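Local coordinates for Cif (Cell cycle inhibiting factor) (Escherichia coli, PDB 3EFY), which deamidates, through the catalytic C-terminal part held here, a glutamine of host NEDD8, thereby disabling cullin-RING ubiquitin ligases and inhibiting the host cell cycle, at residues A[8-13]-A[86-90]; A[14-18]-A[55-59]; A[93-97]-A[137-141]. One frame throughout, in Å; residues are numbered along the deposited sequence.

Interaction 1. Residues A[8-13]-A[86-90]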
# COMPACT_ATOMS: atom_id res chain seq x y z
N PRO A 8 4.47 11.07 8.53
CA PRO A 8 3.66 10.15 9.34
C PRO A 8 4.29 9.82 10.70
O PRO A 8 5.50 9.90 10.83
CB PRO A 8 3.65 8.85 8.50
CG PRO A 8 3.99 9.26 7.15
CD PRO A 8 4.92 10.46 7.28
N SER A 9 3.48 9.37 11.64
CA SER A 9 3.93 8.88 12.95
C SER A 9 4.70 7.57 12.79
O SER A 9 4.59 6.90 11.74
CB SER A 9 2.73 8.63 13.86
OG SER A 9 1.93 7.53 13.41
N CYS A 10 5.41 7.19 13.85
CA CYS A 10 6.17 5.94 13.84
C CYS A 10 5.25 4.75 13.55
O CYS A 10 5.66 3.79 12.82
CB CYS A 10 6.93 5.69 15.12
SG CYS A 10 5.97 5.69 16.65
N GLY A 11 4.05 4.76 14.13
CA GLY A 11 3.12 3.63 13.95
C GLY A 11 2.53 3.53 12.56
O GLY A 11 2.34 2.42 12.01
N VAL A 12 2.23 4.68 11.94
CA VAL A 12 1.77 4.74 10.57
C VAL A 12 2.86 4.23 9.60
O VAL A 12 2.56 3.41 8.72
CB VAL A 12 1.30 6.15 10.24
CG1 VAL A 12 1.08 6.31 8.79
CG2 VAL A 12 -0.01 6.42 11.03
N THR A 13 4.10 4.65 9.81
CA THR A 13 5.22 4.14 9.03
C THR A 13 5.35 2.64 9.18
O THR A 13 5.45 1.92 8.18
CB THR A 13 6.51 4.83 9.45
OG1 THR A 13 6.39 6.23 9.12
CG2 THR A 13 7.72 4.25 8.73
N GLN A 86 12.43 2.33 10.65
CA GLN A 86 11.67 3.20 11.56
C GLN A 86 11.55 4.61 11.01
O GLN A 86 12.37 5.03 10.17
CB GLN A 86 12.35 3.26 12.93
CG GLN A 86 13.83 3.77 12.88
CD GLN A 86 14.42 4.17 14.19
OE1 GLN A 86 13.73 4.37 15.22
NE2 GLN A 86 15.74 4.33 14.19
N SER A 87 10.59 5.34 11.54
CA SER A 87 10.59 6.81 11.54
C SER A 87 10.25 7.26 12.95
O SER A 87 9.81 6.46 13.75
CB SER A 87 9.60 7.42 10.53
OG SER A 87 8.26 7.26 10.95
N ASP A 88 10.38 8.57 13.25
CA ASP A 88 10.11 9.01 14.62
C ASP A 88 9.76 10.52 14.55
O ASP A 88 10.44 11.28 13.87
CB ASP A 88 11.36 8.78 15.44
CG ASP A 88 11.14 8.75 16.92
OD1 ASP A 88 10.36 9.57 17.50
OD2 ASP A 88 11.86 7.95 17.55
N LEU A 89 8.69 10.90 15.23
CA LEU A 89 8.33 12.35 15.29
C LEU A 89 9.09 13.11 16.36
O LEU A 89 9.07 14.37 16.33
CB LEU A 89 6.83 12.53 15.49
CG LEU A 89 5.95 12.10 14.32
CD1 LEU A 89 4.46 12.26 14.71
CD2 LEU A 89 6.31 12.79 12.99
N GLY A 90 9.76 12.42 17.26
CA GLY A 90 10.68 13.08 18.20
C GLY A 90 10.02 13.68 19.44
O GLY A 90 10.60 14.56 20.10
O HOH W 1 7.55 9.47 12.12
O HOH W 2 8.51 3.35 12.60
O HOH W 3 6.75 9.15 16.29
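Thr13 and Ser87 make the one direct hydrogen bond between 8-13 and 86-90, hydroxyl to hydroxyl, with OG1 of Thr13 2.8 Å from OG of Ser87; either can be the donor. Thr13 turns its OG1 beside its own backbone N (chi1 -65°), and its methyl CG2 comes to 4.1 Å from CB of Ser87. Both side chains are short, so helix and loop can close on each other here.

Water carries the other polar links. One molecule joins Pro8 O to Ser87 OG. A second donates to Cys10 O and accepts from Ser87 N at 3.1 Å. A third accepts from Leu89 N at 2.8 Å and, weakly, from Cys10 N.

Van der Waals contacts fill in around them. Leu89 lays CD1 against CA of Ser9, 3.8 Å away, while Cys10 CB approaches the carbonyl O of Ser87 to 3.3 Å.

A helix cap and a turn shape the partners from within. Ser9 is the N-cap of helix 10-22: its OG accepts from Val12 N at 3.2 Å, with an N-H...O angle of 163°. Asp88 closes an Asx turn, its OD1 taking the N-H of Gly90 at 2.9 Å, and glycine suits the positive phi there. Asp88 OD2 accompanies this with a bond to Thr94.

Cys10 and Gln86 belong to the active site, with His66. Cys10 begins the helix and its side chain touches His66, whereas Gln86 points away from 8-13. The chemistry is thus divided: hydroxyls and bridging waters join the start of the cysteine helix to the loop, while the Gln86 amide bonds to His66 NE2 through OE1 and to Phe137 O through NE2, an arrangement consistent with a Cys-His-Gln triad of the papain-like kind.

Interaction 2. Residues A[14-18]-A[55-59]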
# COMPACT_ATOMS: atom_id res chain seq x y z
N ALA A 14 5.33 2.18 10.41
CA ALA A 14 5.44 0.73 10.67
C ALA A 14 4.35 -0.05 9.96
O ALA A 14 4.61 -1.11 9.35
CB ALA A 14 5.39 0.44 12.16
N ASN A 15 3.09 0.40 10.09
CA ASN A 15 2.01 -0.34 9.47
C ASN A 15 2.13 -0.39 7.95
O ASN A 15 1.83 -1.40 7.32
CB ASN A 15 0.68 0.33 9.82
CG ASN A 15 0.33 0.26 11.27
OD1 ASN A 15 0.94 -0.48 12.05
ND2 ASN A 15 -0.74 1.00 11.65
N ALA A 16 2.60 0.70 7.33
CA ALA A 16 2.77 0.78 5.91
C ALA A 16 3.88 -0.17 5.42
O ALA A 16 3.77 -0.74 4.36
CB ALA A 16 3.06 2.20 5.50
N ILE A 17 4.94 -0.27 6.19
CA ILE A 17 6.02 -1.19 5.91
C ILE A 17 5.54 -2.64 5.98
O ILE A 17 5.85 -3.46 5.08
CB ILE A 17 7.22 -0.98 6.81
CG1 ILE A 17 7.84 0.40 6.59
CG2 ILE A 17 8.28 -2.08 6.53
CD1 ILE A 17 8.79 0.80 7.67
N MET A 18 4.71 -2.98 6.97
CA MET A 18 4.12 -4.32 7.02
C MET A 18 3.32 -4.61 5.75
O MET A 18 3.41 -5.71 5.19
CB MET A 18 3.25 -4.50 8.27
CG MET A 18 4.03 -4.42 9.56
SD MET A 18 5.28 -5.71 9.79
CE MET A 18 4.23 -7.10 10.30
N PHE A 55 11.28 -13.36 7.87
CA PHE A 55 10.17 -12.88 8.71
C PHE A 55 10.29 -11.39 8.93
O PHE A 55 11.37 -10.82 8.91
CB PHE A 55 10.22 -13.52 10.10
CG PHE A 55 10.03 -15.01 10.07
CD1 PHE A 55 8.76 -15.54 10.24
CD2 PHE A 55 11.11 -15.86 9.89
CE1 PHE A 55 8.56 -16.95 10.22
CE2 PHE A 55 10.95 -17.24 9.86
CZ PHE A 55 9.66 -17.78 10.03
N VAL A 56 9.13 -10.78 9.11
CA VAL A 56 9.08 -9.37 9.54
C VAL A 56 8.37 -9.28 10.88
O VAL A 56 7.33 -9.94 11.09
CB VAL A 56 8.43 -8.53 8.42
CG1 VAL A 56 7.00 -8.95 8.00
CG2 VAL A 56 8.51 -7.11 8.78
N LEU A 57 8.93 -8.49 11.78
CA LEU A 57 8.47 -8.30 13.12
C LEU A 57 8.09 -6.85 13.34
O LEU A 57 8.96 -5.93 13.22
CB LEU A 57 9.56 -8.70 14.10
CG LEU A 57 9.33 -8.55 15.57
CD1 LEU A 57 8.30 -9.61 16.09
CD2 LEU A 57 10.66 -8.74 16.34
N ARG A 58 6.80 -6.62 13.65
CA ARG A 58 6.36 -5.27 14.03
C ARG A 58 6.43 -5.13 15.53
O ARG A 58 5.89 -5.96 16.26
CB ARG A 58 4.93 -4.99 13.56
CG ARG A 58 4.57 -3.52 13.76
CD ARG A 58 3.08 -3.35 13.66
NE ARG A 58 2.65 -1.94 13.69
CZ ARG A 58 2.68 -1.14 14.75
NH1 ARG A 58 3.14 -1.57 15.92
NH2 ARG A 58 2.25 0.12 14.64
N VAL A 59 7.16 -4.13 16.02
CA VAL A 59 7.35 -3.88 17.41
C VAL A 59 6.61 -2.64 17.90
O VAL A 59 6.82 -1.55 17.38
CB VAL A 59 8.85 -3.63 17.77
CG1 VAL A 59 9.02 -3.54 19.28
CG2 VAL A 59 9.73 -4.76 17.13
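Arg58 reaches from strand 54-61 to helix 10-22, where Met18, Ala14 and Asn15 receive successive parts of its side chain. CB lies against the thioether, 3.9 Å from SD of Met18, and the two side chains meet at about a right angle. With CG anti to the backbone N (chi1 -171°) and the chain extended to NE, the head is carried back towards Ala14 and Asn15. At the tip NE and NH2 converge on a single acceptor: NE is 2.8 Å from OD1 of Asn15, nearly in line with its C=O bond, and NH2 is 3.0 Å from the same OD1 but above the amide plane. The amide and guanidinium planes stand 42° apart, and both bonds are bent. Over one guanidinium face sits the small methyl CB of Ala14, 3.9 Å from NE of Arg58. Met18 bends at chi2 and chi3 to bring SD 3.7 Å from CG2 of Val56, a flexible thioether fitting a branched strand residue. Segments 14-18 and 55-59 run nearly antiparallel, their axes 9.4 Å apart at closest. A helix led by the active-site cysteine and packed on an antiparallel sheet is consistent with the papain-like fold.

Interaction 3. Residues A[93-97]-A[137-141]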
# COMPACT_ATOMS: atom_id res chain seq x y z
N VAL A 93 11.56 9.59 23.78
CA VAL A 93 12.96 9.33 24.17
C VAL A 93 13.92 9.67 23.05
O VAL A 93 14.97 10.31 23.24
CB VAL A 93 13.20 7.86 24.62
CG1 VAL A 93 14.66 7.59 24.93
CG2 VAL A 93 12.31 7.52 25.86
N THR A 94 13.60 9.19 21.85
CA THR A 94 14.45 9.36 20.69
C THR A 94 14.05 10.62 19.93
O THR A 94 12.91 11.09 20.00
CB THR A 94 14.28 8.08 19.80
OG1 THR A 94 12.89 7.69 19.86
CG2 THR A 94 15.11 6.98 20.32
N ARG A 95 14.99 11.18 19.19
CA ARG A 95 14.75 12.40 18.45
C ARG A 95 14.05 12.20 17.11
O ARG A 95 13.92 11.04 16.61
CB ARG A 95 16.07 13.14 18.25
CG ARG A 95 17.03 12.46 17.34
CD ARG A 95 18.21 13.36 17.02
NE ARG A 95 19.42 12.61 16.81
CZ ARG A 95 20.47 13.04 16.13
NH1 ARG A 95 20.50 14.28 15.61
NH2 ARG A 95 21.53 12.24 16.01
N LYS A 96 13.55 13.29 16.53
CA LYS A 96 12.89 13.24 15.21
C LYS A 96 13.78 12.62 14.15
O LYS A 96 14.96 12.95 14.07
CB LYS A 96 12.50 14.65 14.68
CG LYS A 96 11.67 14.60 13.40
CD LYS A 96 11.08 15.95 12.93
CE LYS A 96 10.54 15.87 11.49
NZ LYS A 96 9.30 15.03 11.41
N LEU A 97 13.19 11.71 13.38
CA LEU A 97 13.86 10.96 12.33
C LEU A 97 12.95 10.66 11.15
O LEU A 97 11.95 9.96 11.30
CB LEU A 97 14.36 9.65 12.93
CG LEU A 97 15.01 8.62 12.02
CD1 LEU A 97 16.38 9.14 11.47
CD2 LEU A 97 15.27 7.35 12.85
N PHE A 137 18.88 2.94 17.77
CA PHE A 137 17.79 3.77 17.26
C PHE A 137 18.18 5.16 16.77
O PHE A 137 17.45 5.76 15.99
CB PHE A 137 16.70 3.93 18.33
CG PHE A 137 16.02 2.63 18.72
CD1 PHE A 137 15.06 2.08 17.88
CD2 PHE A 137 16.32 1.99 19.90
CE1 PHE A 137 14.46 0.84 18.22
CE2 PHE A 137 15.72 0.80 20.24
CZ PHE A 137 14.80 0.22 19.38
N ASP A 138 19.33 5.68 17.25
CA ASP A 138 19.77 7.02 16.83
C ASP A 138 20.59 7.01 15.54
O ASP A 138 21.49 6.20 15.37
CB ASP A 138 20.50 7.72 17.97
CG ASP A 138 20.71 9.22 17.67
OD1 ASP A 138 19.74 10.00 17.76
OD2 ASP A 138 21.80 9.57 17.18
N ILE A 139 20.29 7.91 14.61
CA ILE A 139 20.92 7.92 13.30
C ILE A 139 22.46 8.08 13.38
O ILE A 139 23.19 7.56 12.54
CB ILE A 139 20.28 8.97 12.37
CG1 ILE A 139 20.62 8.66 10.91
CG2 ILE A 139 20.62 10.40 12.85
CD1 ILE A 139 19.90 9.46 9.85
N ASP A 140 22.89 8.79 14.41
CA ASP A 140 24.31 9.03 14.67
C ASP A 140 24.87 8.19 15.83
O ASP A 140 26.05 8.32 16.20
CB ASP A 140 24.53 10.53 15.00
CG ASP A 140 24.22 11.45 13.85
OD1 ASP A 140 24.46 11.08 12.67
OD2 ASP A 140 23.73 12.58 14.14
N GLY A 141 24.05 7.37 16.46
CA GLY A 141 24.41 6.69 17.68
C GLY A 141 24.74 7.58 18.85
O GLY A 141 25.57 7.23 19.70
O HOH W 4 17.23 9.31 18.67
O HOH W 5 22.49 14.49 13.13
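Asp138 OD2 is gripped by three N-H groups: NH2 of Arg95 across the contact, at 2.9 Å, and the backbone N of Asp140 and of Asn142 from its own loop. Arg95 meets this carboxylate side-on. Its NE donates to OD1 of Asp138 at 2.8 Å, nearly straight (172°), while NH2 serves OD2; each oxygen uses its syn lone pair, and the two planes lie only 12° apart. Asp138 CG is anti to its backbone N (chi1 -168°), which turns the carboxylate toward the arginine. Arg95 NH2 is shared, reaching OD2 of Asp140 at 2.9 Å from above that carboxylate plane. CG2 of Ile139 rests over one guanidinium face, 3.8 Å from NH2 of Arg95. Waters extend the network, one between Arg95 N and Asp138 OD1, another between Arg95 NH1 and Asp140 OD2. Nonpolar contacts flank it: CD1 of Leu97 lies 3.9 Å from CD1 of Ile139, and CG2 of Thr94 meets CB of Phe137 at 4.0 Å. The Asp140 N-H closes an Asx turn on Asp138, which begins a type I turn ending in Gly141. The arginine and backbone donors would be expected to keep both carboxylates ionised, and the in-plane bonds to limit guanidinium rotation.

How the interactions relate
Helix 10-22 joins interactions 1 and 2, whose centres lie 12 Å apart: its first turn with Cys10 meets the 86-90 loop, and its next turns pack on strand 54-61. They touch where Gly11 O lies 3.5 Å from Arg58 NH2. Interactions 1 and 3, also 12 Å apart between centres, share one long loop after strand 81-85, tied back on itself by Leu97 N to Asp88 O, 2.8 Å. Active-site Gln86, of interaction 1, also bonds through NE2 to Phe137 O of interaction 3. Interactions 2 and 3 do not touch, their nearest atoms being about 7 Å apart and their centres about 19 Å.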